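Local coordinates for protein HcgC (Methanococcus maripaludis S2, PDB 5O4J) that is a SAM-dependent C-methyltransferase that probably methylates a pyridinol during biosynthesis of the [Fe]-hydrogenase cofactor, at residues A45-A50 with I110-I115; N193-V198 with D236-E241; P75-I80 with K216-F221; A30-Y35 with V253-K258. All coordinates share one frame; numbering follows the deposited sequence. Where two conformers were deposited one is given.

Interaction 1: residues A45-A50 with I110-I115; sequences AIVFGA and IDLTGI. With SAH (S-adenosyl-L-homocysteine), chain E; PJL ((3~{E})-3-[(~{E})-3-oxidanylprop-2-enoyl]iminopropanoic acid), chain H.
Strands 45-48 and 110-111 run parallel, and three backbone bonds join them: Ile110 N to Ile46 O, Phe48 N to Ile110 O, and, just past the strand ends, Leu112 N to Phe48 O at 2.8 Å. The first two lie nearly along the C=O axes of their acceptors; the third is more bent, as the chains begin to turn. Val47 and Ile110 share one face of the sheet, where Val47 CG1, anti to its backbone N (chi1 179°), meets Leu112 CD1 obliquely at a tight 3.5 Å. On the other face Phe48 CB touches Thr113 CG2 at 3.8 Å, while Ile110 O and C2 of the adenine of S-adenosyl-L-homocysteine lie at the edge of the Phe48 ring. Asp111, its CG anti to the backbone N (chi1 166°), closes an Asx turn. Its OD1 takes Thr113 N from above the carboxylate plane and Thr113 OG1 on the syn lone pair at 2.6 Å, while OD2 pairs with Arg153, so the carboxylate is held at both oxygens. Thr113 CG2 thereby sits 3.5 Å from SAH O4', and Gly49, at backbone angles that call for glycine, brings its CA equally near that oxygen. Ile115 N holds PJL O1 at 2.8 Å. S-adenosyl-L-homocysteine and PJL thus lie at the C-terminal ends of adjacent parallel strands, the classic binding edge of a Rossmann-like fold.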
# COMPACT_ATOMS: atom_id res chain seq x y z
N ALA A 45 -8.19 43.49 1.20
CA ALA A 45 -8.12 42.09 1.59
C ALA A 45 -6.91 41.88 2.49
O ALA A 45 -5.82 42.39 2.20
CB ALA A 45 -8.02 41.18 0.37
N ILE A 46 -7.11 41.15 3.58
CA ILE A 46 -6.02 40.76 4.47
C ILE A 46 -5.95 39.24 4.47
O ILE A 46 -6.95 38.56 4.72
CB ILE A 46 -6.21 41.32 5.89
CG1 ILE A 46 -6.04 42.84 5.84
CG2 ILE A 46 -5.19 40.68 6.85
CD1 ILE A 46 -5.97 43.54 7.18
N VAL A 47 -4.76 38.72 4.17
CA VAL A 47 -4.50 37.29 4.11
C VAL A 47 -3.49 36.96 5.20
O VAL A 47 -2.38 37.52 5.21
CB VAL A 47 -3.96 36.88 2.73
CG1 VAL A 47 -3.66 35.38 2.69
CG2 VAL A 47 -4.95 37.28 1.65
N PHE A 48 -3.87 36.07 6.12
CA PHE A 48 -2.98 35.61 7.17
C PHE A 48 -2.28 34.33 6.72
O PHE A 48 -2.95 33.35 6.35
CB PHE A 48 -3.74 35.35 8.48
CG PHE A 48 -4.28 36.60 9.12
CD1 PHE A 48 -3.50 37.33 9.99
CD2 PHE A 48 -5.57 37.02 8.86
CE1 PHE A 48 -3.99 38.48 10.59
CE2 PHE A 48 -6.07 38.16 9.46
CZ PHE A 48 -5.28 38.88 10.32
N GLY A 49 -0.95 34.33 6.76
CA GLY A 49 -0.16 33.15 6.44
C GLY A 49 0.45 33.22 5.05
O GLY A 49 -0.21 32.90 4.06
N ALA A 50 1.71 33.64 4.98
CA ALA A 50 2.37 33.80 3.68
C ALA A 50 2.81 32.46 3.11
O ALA A 50 2.74 32.25 1.89
CB ALA A 50 3.57 34.74 3.83
N ILE A 110 -8.91 36.38 4.85
CA ILE A 110 -8.63 34.99 4.56
C ILE A 110 -7.58 34.53 5.56
O ILE A 110 -6.49 35.10 5.62
CB ILE A 110 -8.13 34.77 3.12
CG1 ILE A 110 -9.17 35.31 2.13
CG2 ILE A 110 -7.86 33.29 2.88
CD1 ILE A 110 -8.79 35.17 0.67
N ASP A 111 -7.91 33.51 6.35
CA ASP A 111 -6.97 32.91 7.29
C ASP A 111 -6.45 31.61 6.70
O ASP A 111 -7.20 30.63 6.59
CB ASP A 111 -7.61 32.64 8.64
CG ASP A 111 -6.75 31.72 9.50
OD1 ASP A 111 -5.50 31.86 9.44
OD2 ASP A 111 -7.30 30.85 10.20
N LEU A 112 -5.17 31.59 6.34
CA LEU A 112 -4.51 30.42 5.79
C LEU A 112 -3.54 29.79 6.78
O LEU A 112 -2.74 28.93 6.38
CB LEU A 112 -3.76 30.80 4.51
CG LEU A 112 -4.61 31.46 3.43
CD1 LEU A 112 -3.74 31.94 2.27
CD2 LEU A 112 -5.66 30.50 2.93
N THR A 113 -3.59 30.18 8.06
CA THR A 113 -2.53 29.78 8.98
C THR A 113 -2.69 28.34 9.47
O THR A 113 -1.70 27.71 9.83
CB THR A 113 -2.45 30.73 10.18
OG1 THR A 113 -3.67 30.72 10.92
CG2 THR A 113 -2.14 32.14 9.71
N GLY A 114 -3.91 27.82 9.50
CA GLY A 114 -4.10 26.43 9.87
C GLY A 114 -3.67 26.15 11.29
O GLY A 114 -3.88 26.95 12.21
N ILE A 115 -3.04 24.99 11.49
CA ILE A 115 -2.79 24.48 12.84
C ILE A 115 -1.92 25.44 13.63
O ILE A 115 -0.86 25.88 13.16
CB ILE A 115 -2.16 23.09 12.76
CG1 ILE A 115 -3.13 22.09 12.14
CG2 ILE A 115 -1.72 22.61 14.13
CD1 ILE A 115 -2.46 20.84 11.63
N SAH E . -2.19 26.05 5.09
CA SAH E . -0.94 26.59 4.49
CB SAH E . 0.23 26.40 5.46
CG SAH E . 0.19 27.43 6.59
SD SAH E . 1.62 27.31 7.64
C SAH E . -0.59 25.91 3.20
O SAH E . 0.45 26.26 2.59
OXT SAH E . -1.36 25.03 2.79
C5' SAH E . 1.35 28.66 8.76
C4' SAH E . 1.73 30.01 8.16
O4' SAH E . 1.05 31.04 8.90
C3' SAH E . 3.21 30.30 8.34
O3' SAH E . 3.69 31.17 7.30
C2' SAH E . 3.24 30.95 9.69
O2' SAH E . 4.40 31.74 9.95
C1' SAH E . 1.99 31.81 9.65
N9 SAH E . 1.39 32.07 10.96
C8 SAH E . 1.27 31.20 11.99
N7 SAH E . 0.63 31.79 13.02
C5 SAH E . 0.31 33.04 12.63
C6 SAH E . -0.38 34.20 13.23
N6 SAH E . -0.87 34.12 14.48
N1 SAH E . -0.50 35.32 12.48
C2 SAH E . -0.02 35.40 11.23
N3 SAH E . 0.63 34.40 10.62
C4 SAH E . 0.81 33.22 11.27
O14 PJL H . 2.31 22.78 5.94
C12 PJL H . 1.80 21.62 6.04
O13 PJL H . 1.46 20.91 5.07
C10 PJL H . 1.53 20.97 7.38
C4 PJL H . 1.11 21.95 8.44
N5 PJL H . 1.95 22.61 9.11
C6 PJL H . 1.61 23.48 10.08
O8 PJL H . 2.36 23.70 11.02
C7 PJL H . 0.31 24.20 10.07
C2 PJL H . -0.58 23.99 9.11
O1 PJL H . -1.75 24.60 9.06

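Interaction 2: residues N193-V198 with D236-E241; sequences NELDSV and DHVEYE
Asp236 opens the contact with its backbone N-H, which donates to Ser197 OG at 2.9 Å with an angle of 154° at the hydrogen. That hydroxyl, held between the backbone N and the carbonyl carbon of its own residue (chi1 87°), donates a hydrogen bond to Asp196 O at 2.7 Å, on a lone pair in the carbonyl plane, and so relays the main chain of one segment to the other. An alanine here would lose both bonds and would probably loosen the turn against Asp236. The Asp236 carboxylate leans over Ser197 CB, its OD2 4.0 Å from Asp196 OD2; this repulsion is probably eased for Asp196, whose OD1 accepts from Gly143 N of the second subunit. Residues Leu195 to Val198 form a type II beta turn leading into strand 198-203, outermost within this chain in the small antiparallel sheet, and the facing segment leaves the neighbouring strand 230-234 to start helix 239-251. At the N-cap position of that helix, Val238 points CG1, anti to its carbonyl carbon, across Val198 CG2 at about a right angle, 3.9 Å away. Within the first turn of the helix, Glu241 crosses Leu195 obliquely, its CB against both methyls, 3.6 Å from Leu195 CD1, and its CG near CD2.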
# COMPACT_ATOMS: atom_id res chain seq x y z
N ASN A 193 8.02 2.66 -8.82
CA ASN A 193 8.92 1.55 -8.51
C ASN A 193 8.44 0.25 -9.13
O ASN A 193 9.26 -0.63 -9.43
CB ASN A 193 9.08 1.39 -7.01
CG ASN A 193 10.39 0.76 -6.66
OD1 ASN A 193 11.45 1.32 -6.91
ND2 ASN A 193 10.33 -0.44 -6.09
N GLU A 194 7.13 0.11 -9.32
CA GLU A 194 6.56 -1.10 -9.89
C GLU A 194 6.62 -1.15 -11.41
O GLU A 194 6.27 -2.18 -12.00
CB GLU A 194 5.11 -1.26 -9.40
CG GLU A 194 5.07 -1.54 -7.91
CD GLU A 194 3.68 -1.85 -7.37
OE1 GLU A 194 2.68 -1.63 -8.08
OE2 GLU A 194 3.61 -2.29 -6.21
N LEU A 195 7.06 -0.08 -12.07
CA LEU A 195 7.28 -0.14 -13.51
C LEU A 195 8.36 -1.18 -13.84
O LEU A 195 9.35 -1.32 -13.12
CB LEU A 195 7.71 1.22 -14.05
CG LEU A 195 6.68 2.35 -13.99
CD1 LEU A 195 7.36 3.67 -14.36
CD2 LEU A 195 5.48 2.07 -14.89
N ASP A 196 8.16 -1.90 -14.94
CA ASP A 196 9.15 -2.89 -15.34
C ASP A 196 10.51 -2.25 -15.50
O ASP A 196 10.65 -1.17 -16.10
CB ASP A 196 8.75 -3.55 -16.67
CG ASP A 196 9.74 -4.60 -17.09
OD1 ASP A 196 10.04 -5.47 -16.26
OD2 ASP A 196 10.23 -4.57 -18.24
N SER A 197 11.53 -2.92 -14.95
CA SER A 197 12.96 -2.62 -15.06
C SER A 197 13.44 -1.57 -14.06
O SER A 197 14.64 -1.30 -14.02
CB SER A 197 13.37 -2.17 -16.47
OG SER A 197 13.22 -0.77 -16.63
N VAL A 198 12.56 -0.96 -13.26
CA VAL A 198 13.03 -0.02 -12.25
C VAL A 198 13.75 -0.79 -11.15
O VAL A 198 13.25 -1.80 -10.65
CB VAL A 198 11.86 0.80 -11.68
CG1 VAL A 198 12.32 1.64 -10.47
CG2 VAL A 198 11.28 1.70 -12.77
N ASP A 236 15.44 -0.01 -18.41
CA ASP A 236 14.75 0.45 -19.60
C ASP A 236 14.21 1.86 -19.41
O ASP A 236 14.16 2.40 -18.30
CB ASP A 236 13.62 -0.51 -19.97
CG ASP A 236 14.13 -1.91 -20.28
OD1 ASP A 236 15.26 -2.03 -20.80
OD2 ASP A 236 13.40 -2.88 -20.02
N HIS A 237 13.78 2.45 -20.52
CA HIS A 237 13.25 3.80 -20.47
C HIS A 237 11.96 3.83 -19.66
O HIS A 237 11.06 3.01 -19.86
CB HIS A 237 12.99 4.32 -21.89
CG HIS A 237 14.24 4.52 -22.68
ND1 HIS A 237 15.01 5.66 -22.61
CD2 HIS A 237 14.85 3.71 -23.59
CE1 HIS A 237 16.05 5.54 -23.42
NE2 HIS A 237 15.97 4.38 -24.03
N VAL A 238 11.88 4.80 -18.75
CA VAL A 238 10.70 5.03 -17.92
C VAL A 238 10.26 6.48 -17.94
O VAL A 238 9.27 6.83 -17.30
CB VAL A 238 10.94 4.55 -16.47
CG1 VAL A 238 11.10 3.04 -16.43
CG2 VAL A 238 12.16 5.23 -15.87
N GLU A 239 10.94 7.32 -18.72
CA GLU A 239 10.69 8.76 -18.71
C GLU A 239 9.21 9.09 -18.90
O GLU A 239 8.68 9.98 -18.21
CB GLU A 239 11.53 9.44 -19.80
CG GLU A 239 11.42 8.80 -21.18
CD GLU A 239 12.58 9.14 -22.09
OE1 GLU A 239 13.47 9.91 -21.67
OE2 GLU A 239 12.60 8.64 -23.23
N TYR A 240 8.51 8.40 -19.81
CA TYR A 240 7.13 8.79 -20.09
C TYR A 240 6.19 8.40 -18.95
O TYR A 240 5.36 9.21 -18.52
CB TYR A 240 6.67 8.17 -21.40
CG TYR A 240 7.47 8.66 -22.57
CD1 TYR A 240 7.87 9.99 -22.64
CD2 TYR A 240 7.87 7.80 -23.58
CE1 TYR A 240 8.62 10.45 -23.70
CE2 TYR A 240 8.62 8.26 -24.64
CZ TYR A 240 8.99 9.58 -24.69
OH TYR A 240 9.74 10.04 -25.74
N GLU A 241 6.29 7.16 -18.47
CA GLU A 241 5.43 6.74 -17.37
C GLU A 241 5.72 7.55 -16.11
O GLU A 241 4.81 7.83 -15.32
CB GLU A 241 5.62 5.24 -17.10
CG GLU A 241 5.15 4.35 -18.24
CD GLU A 241 6.25 4.10 -19.28
OE1 GLU A 241 7.25 4.84 -19.31
OE2 GLU A 241 6.09 3.16 -20.09

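Interaction 3: residues P75-I80 with K216-F221; sequences PHLKDI and KNVKKF
His76 takes the crowded chi1 position (79°), with CG between its backbone N and carbonyl carbon, and Lys216 sends CG anti to its own carbonyl carbon (chi1 -62°); together these lay the lysine chain over one face of the imidazole. The 3-10 segment 75-80, which follows strand 65-72 of the Rossmann-like sheet, is thereby docked on the start of helix 218-225. Lys216 CB stands 3.9 Å from the centroid of the His76 ring in a CH-pi contact, and CG and CD continue across toward CE1 and ND1. Leu77 CG lies over the rim of the opposite face. The ring is fixed further by His76 NE2 bonding to Val212 O, while Lys216 NZ turns away to Phe213 O. An alanine in place of His76 would lose this ring sandwich and the bond to Val212, and would probably loosen the 3-10 segment's hold on Lys216. Deeper in, Val218 fits between Leu77, Asp79 and Ile80: its CG1, anti to the backbone N, crosses Ile80 CG1 at about a right angle, 3.9 Å away, and its CG2 reaches Leu77 CD2 at 4.1 Å. Leu77 also touches bound S-adenosyl-L-homocysteine, so the cluster backs the pocket of that molecule. At the outer side one water ties the segments together, accepting from Val218 N at 2.8 Å and donating to Lys216 O and to Asp79 OD2, the latter at 2.9 Å.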
# COMPACT_ATOMS: atom_id res chain seq x y z
N PRO A 75 8.49 37.88 10.38
CA PRO A 75 8.82 39.01 9.50
C PRO A 75 9.66 38.62 8.29
O PRO A 75 9.52 39.26 7.23
CB PRO A 75 9.58 39.98 10.42
CG PRO A 75 9.98 39.18 11.60
CD PRO A 75 8.95 38.11 11.76
N HIS A 76 10.52 37.60 8.38
CA HIS A 76 11.37 37.27 7.24
C HIS A 76 10.58 36.70 6.07
O HIS A 76 11.11 36.63 4.96
CB HIS A 76 12.48 36.30 7.65
CG HIS A 76 12.04 34.87 7.75
ND1 HIS A 76 11.35 34.38 8.84
CD2 HIS A 76 12.22 33.82 6.91
CE1 HIS A 76 11.11 33.10 8.66
NE2 HIS A 76 11.63 32.73 7.50
N LEU A 77 9.32 36.32 6.27
CA LEU A 77 8.55 35.80 5.15
C LEU A 77 8.13 36.89 4.18
O LEU A 77 7.51 36.57 3.15
CB LEU A 77 7.33 35.04 5.65
CG LEU A 77 7.65 33.59 6.05
CD1 LEU A 77 6.44 32.95 6.70
CD2 LEU A 77 8.11 32.76 4.85
N LYS A 78 8.46 38.16 4.44
CA LYS A 78 8.35 39.17 3.40
C LYS A 78 9.10 38.73 2.14
O LYS A 78 8.72 39.11 1.03
CB LYS A 78 8.91 40.51 3.89
CG LYS A 78 10.36 40.44 4.38
CD LYS A 78 10.99 41.82 4.45
CE LYS A 78 12.09 41.89 5.49
NZ LYS A 78 13.22 40.96 5.22
N ASP A 79 10.15 37.92 2.30
CA ASP A 79 10.95 37.45 1.18
C ASP A 79 10.21 36.46 0.29
O ASP A 79 10.69 36.17 -0.81
CB ASP A 79 12.25 36.79 1.67
CG ASP A 79 13.09 37.70 2.55
OD1 ASP A 79 13.11 38.92 2.30
OD2 ASP A 79 13.78 37.18 3.48
N ILE A 80 9.08 35.90 0.74
CA ILE A 80 8.36 34.91 -0.05
C ILE A 80 7.28 35.52 -0.95
O ILE A 80 6.56 34.78 -1.62
CB ILE A 80 7.77 33.80 0.85
CG1 ILE A 80 7.66 32.48 0.06
CG2 ILE A 80 6.40 34.17 1.42
CD1 ILE A 80 7.54 31.24 0.95
N LYS A 216 15.54 30.07 8.20
CA LYS A 216 15.00 31.38 7.82
C LYS A 216 15.64 31.92 6.55
O LYS A 216 16.00 33.10 6.45
CB LYS A 216 15.13 32.36 8.99
CG LYS A 216 14.34 31.90 10.21
CD LYS A 216 14.23 32.99 11.26
CE LYS A 216 13.11 32.70 12.23
NZ LYS A 216 13.37 31.46 13.01
N ASN A 217 15.72 31.05 5.54
CA ASN A 217 16.34 31.39 4.26
C ASN A 217 15.35 31.03 3.15
O ASN A 217 15.37 29.91 2.63
CB ASN A 217 17.67 30.68 4.09
CG ASN A 217 18.44 31.20 2.89
OD1 ASN A 217 17.86 31.78 1.97
ND2 ASN A 217 19.75 31.02 2.91
N VAL A 218 14.48 31.97 2.80
CA VAL A 218 13.48 31.71 1.77
C VAL A 218 14.14 31.45 0.42
O VAL A 218 13.71 30.58 -0.34
CB VAL A 218 12.49 32.89 1.68
CG1 VAL A 218 11.55 32.74 0.46
CG2 VAL A 218 11.70 32.99 2.97
N LYS A 219 15.19 32.20 0.10
CA LYS A 219 15.85 32.03 -1.19
C LYS A 219 16.37 30.60 -1.35
O LYS A 219 16.19 29.98 -2.41
CB LYS A 219 16.98 33.04 -1.31
CG LYS A 219 17.74 33.00 -2.62
CD LYS A 219 18.82 34.07 -2.60
CE LYS A 219 19.71 34.01 -3.82
NZ LYS A 219 20.73 35.09 -3.77
N LYS A 220 16.99 30.06 -0.30
CA LYS A 220 17.44 28.67 -0.31
C LYS A 220 16.26 27.71 -0.50
O LYS A 220 16.35 26.74 -1.26
CB LYS A 220 18.18 28.38 0.99
CG LYS A 220 18.85 27.01 1.09
CD LYS A 220 19.61 26.90 2.42
CE LYS A 220 20.16 25.50 2.67
NZ LYS A 220 19.17 24.58 3.27
N PHE A 221 15.15 27.98 0.20
CA PHE A 221 13.95 27.17 0.07
C PHE A 221 13.48 27.12 -1.38
O PHE A 221 13.17 26.05 -1.91
CB PHE A 221 12.86 27.73 0.97
CG PHE A 221 11.48 27.18 0.69
CD1 PHE A 221 11.14 25.89 1.05
CD2 PHE A 221 10.51 27.99 0.11
CE1 PHE A 221 9.86 25.40 0.81
CE2 PHE A 221 9.23 27.50 -0.13
CZ PHE A 221 8.91 26.20 0.22
O HOH W 1 14.74 34.48 4.11

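Interaction 4: residues A30-Y35 with V253-K258; sequences ANAIKY and VDSFVK. With SO4 (sulfate ion), chain P.
Ala32 presses its single methyl onto the backbone of strand 253-258, CB lying 3.5 Å from Ser255 O and 3.7 Å from Phe256 CA. So small a side chain lets the helix come close: the axes of helix 30-35 and the strand approach to 6.8 Å, their directions 30° apart. Ser255 and Val257, on the same side of the strand, stand before and after this point. Ser255 OG, anti to its backbone N (chi1 -169°), passes 3.8 Å from Ala32 CB, but its polar partner is the hydroxyl of Thr165 on the adjoining strand 159-167. Val257 places CG2 anti to its carbonyl carbon, and this branch comes 3.6 Å from Ala32 O and also touches Ile33 CG1. Beside that methyl, a water donates to Ala32 O at 2.8 Å and accepts from Val257 N, so it bridges the helix backbone to the strand; the same water lies in the plane of the Tyr35 ring, at its edge. Phe256 points its side chain away from the helix and packs on Tyr166. Farther along, the extended Lys258 chain, CG anti to the backbone N, carries NZ to a sulfate oxygen, O1, at 2.8 Å, and forms a salt bridge with Asp151 of the fourth subunit. Strand 253-259 is the outermost within this chain and runs antiparallel to strand 159-167, while helix 18-37 packs across one face of the sheet: the layered helix-on-sheet build of a Rossmann-like domain, with the sheet margin turned toward a neighbouring subunit.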
# COMPACT_ATOMS: atom_id res chain seq x y z
N ALA A 30 -6.14 28.81 -4.97
CA ALA A 30 -6.50 30.16 -5.39
C ALA A 30 -7.76 30.15 -6.24
O ALA A 30 -8.62 31.03 -6.10
CB ALA A 30 -5.34 30.80 -6.15
N ASN A 31 -7.88 29.17 -7.14
CA ASN A 31 -9.07 29.10 -7.98
C ASN A 31 -10.31 28.73 -7.17
O ASN A 31 -11.41 29.21 -7.49
CB ASN A 31 -8.83 28.11 -9.12
CG ASN A 31 -7.99 28.71 -10.23
OD1 ASN A 31 -7.97 29.93 -10.41
ND2 ASN A 31 -7.30 27.86 -10.98
N ALA A 32 -10.17 27.90 -6.14
CA ALA A 32 -11.30 27.62 -5.25
C ALA A 32 -11.80 28.89 -4.58
O ALA A 32 -13.01 29.12 -4.48
CB ALA A 32 -10.88 26.59 -4.19
N ILE A 33 -10.88 29.73 -4.11
CA ILE A 33 -11.26 31.01 -3.51
C ILE A 33 -11.92 31.90 -4.55
O ILE A 33 -12.98 32.50 -4.29
CB ILE A 33 -10.03 31.68 -2.87
CG1 ILE A 33 -9.64 30.91 -1.60
CG2 ILE A 33 -10.29 33.16 -2.57
CD1 ILE A 33 -8.24 31.21 -1.10
N LYS A 34 -11.33 31.98 -5.74
CA LYS A 34 -11.89 32.80 -6.81
C LYS A 34 -13.35 32.43 -7.07
O LYS A 34 -14.21 33.31 -7.16
CB LYS A 34 -11.07 32.62 -8.09
CG LYS A 34 -11.57 33.44 -9.27
CD LYS A 34 -10.77 33.11 -10.53
CE LYS A 34 -11.26 33.90 -11.73
NZ LYS A 34 -10.54 33.51 -12.97
N TYR A 35 -13.62 31.13 -7.21
CA TYR A 35 -14.97 30.67 -7.51
C TYR A 35 -15.92 31.02 -6.38
O TYR A 35 -17.07 31.43 -6.63
CB TYR A 35 -14.95 29.16 -7.75
CG TYR A 35 -16.31 28.56 -7.90
CD1 TYR A 35 -17.06 28.78 -9.05
CD2 TYR A 35 -16.86 27.77 -6.90
CE1 TYR A 35 -18.31 28.23 -9.19
CE2 TYR A 35 -18.12 27.22 -7.04
CZ TYR A 35 -18.84 27.45 -8.18
OH TYR A 35 -20.09 26.90 -8.33
N VAL A 253 -5.60 16.18 -6.60
CA VAL A 253 -5.86 17.25 -5.64
C VAL A 253 -7.13 17.99 -6.04
O VAL A 253 -7.31 18.37 -7.21
CB VAL A 253 -4.67 18.21 -5.55
CG1 VAL A 253 -4.97 19.37 -4.59
CG2 VAL A 253 -3.43 17.46 -5.07
N ASP A 254 -8.03 18.15 -5.08
CA ASP A 254 -9.31 18.81 -5.27
C ASP A 254 -9.47 19.82 -4.14
O ASP A 254 -9.46 19.44 -2.97
CB ASP A 254 -10.43 17.77 -5.24
CG ASP A 254 -11.74 18.30 -5.74
OD1 ASP A 254 -11.76 19.39 -6.36
OD2 ASP A 254 -12.76 17.62 -5.49
N SER A 255 -9.55 21.11 -4.50
CA SER A 255 -9.70 22.20 -3.54
C SER A 255 -11.01 22.92 -3.76
O SER A 255 -11.41 23.17 -4.91
CB SER A 255 -8.55 23.20 -3.65
OG SER A 255 -8.57 24.10 -2.56
N PHE A 256 -11.71 23.25 -2.68
CA PHE A 256 -12.99 23.93 -2.82
C PHE A 256 -13.32 24.64 -1.52
O PHE A 256 -12.87 24.23 -0.44
CB PHE A 256 -14.12 22.96 -3.20
CG PHE A 256 -14.20 21.75 -2.31
CD1 PHE A 256 -13.43 20.62 -2.58
CD2 PHE A 256 -15.06 21.73 -1.22
CE1 PHE A 256 -13.51 19.50 -1.77
CE2 PHE A 256 -15.13 20.61 -0.40
CZ PHE A 256 -14.36 19.50 -0.68
N VAL A 257 -14.08 25.72 -1.62
CA VAL A 257 -14.57 26.43 -0.45
C VAL A 257 -16.00 25.99 -0.20
O VAL A 257 -16.87 26.11 -1.07
CB VAL A 257 -14.49 27.96 -0.61
CG1 VAL A 257 -14.93 28.62 0.71
CG2 VAL A 257 -13.08 28.39 -0.98
N LYS A 258 -16.24 25.46 1.00
CA LYS A 258 -17.58 25.11 1.43
C LYS A 258 -18.16 26.29 2.19
O LYS A 258 -17.59 26.75 3.18
CB LYS A 258 -17.57 23.86 2.30
CG LYS A 258 -18.97 23.42 2.71
CD LYS A 258 -18.94 22.27 3.68
CE LYS A 258 -20.36 22.00 4.18
NZ LYS A 258 -20.39 20.95 5.23
S SO4 P . -17.89 19.86 7.52
O1 SO4 P . -18.04 21.07 6.69
O2 SO4 P . -18.80 19.95 8.68
O3 SO4 P . -18.23 18.67 6.71
O4 SO4 P . -16.49 19.76 8.00
O HOH W 2 -14.57 26.80 -4.29

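How the interactions relate
Interactions 1, 3 and 4 gather around the seven-stranded mixed sheet, whereas interaction 2 lies apart, at the end of the small antiparallel sheet, its centre about 41 Å from that of interaction 1. Interaction 1 joins two central strands; interaction 4 covers the margin at strand 253-259, its centre about 15 Å away, and Ile110 CD1 meets Ile33 CG2 at 4.1 Å. Interaction 3, centred about 17 Å from interaction 1, touches it through Ala50 and Ile80. Along the chain, interaction 4 spans the other three, while 2 and 3 alternate their segments. Helix 239-251 leads from interaction 2 back to strand 253-259, tying the distant sheet to the domain that binds S-adenosyl-L-homocysteine.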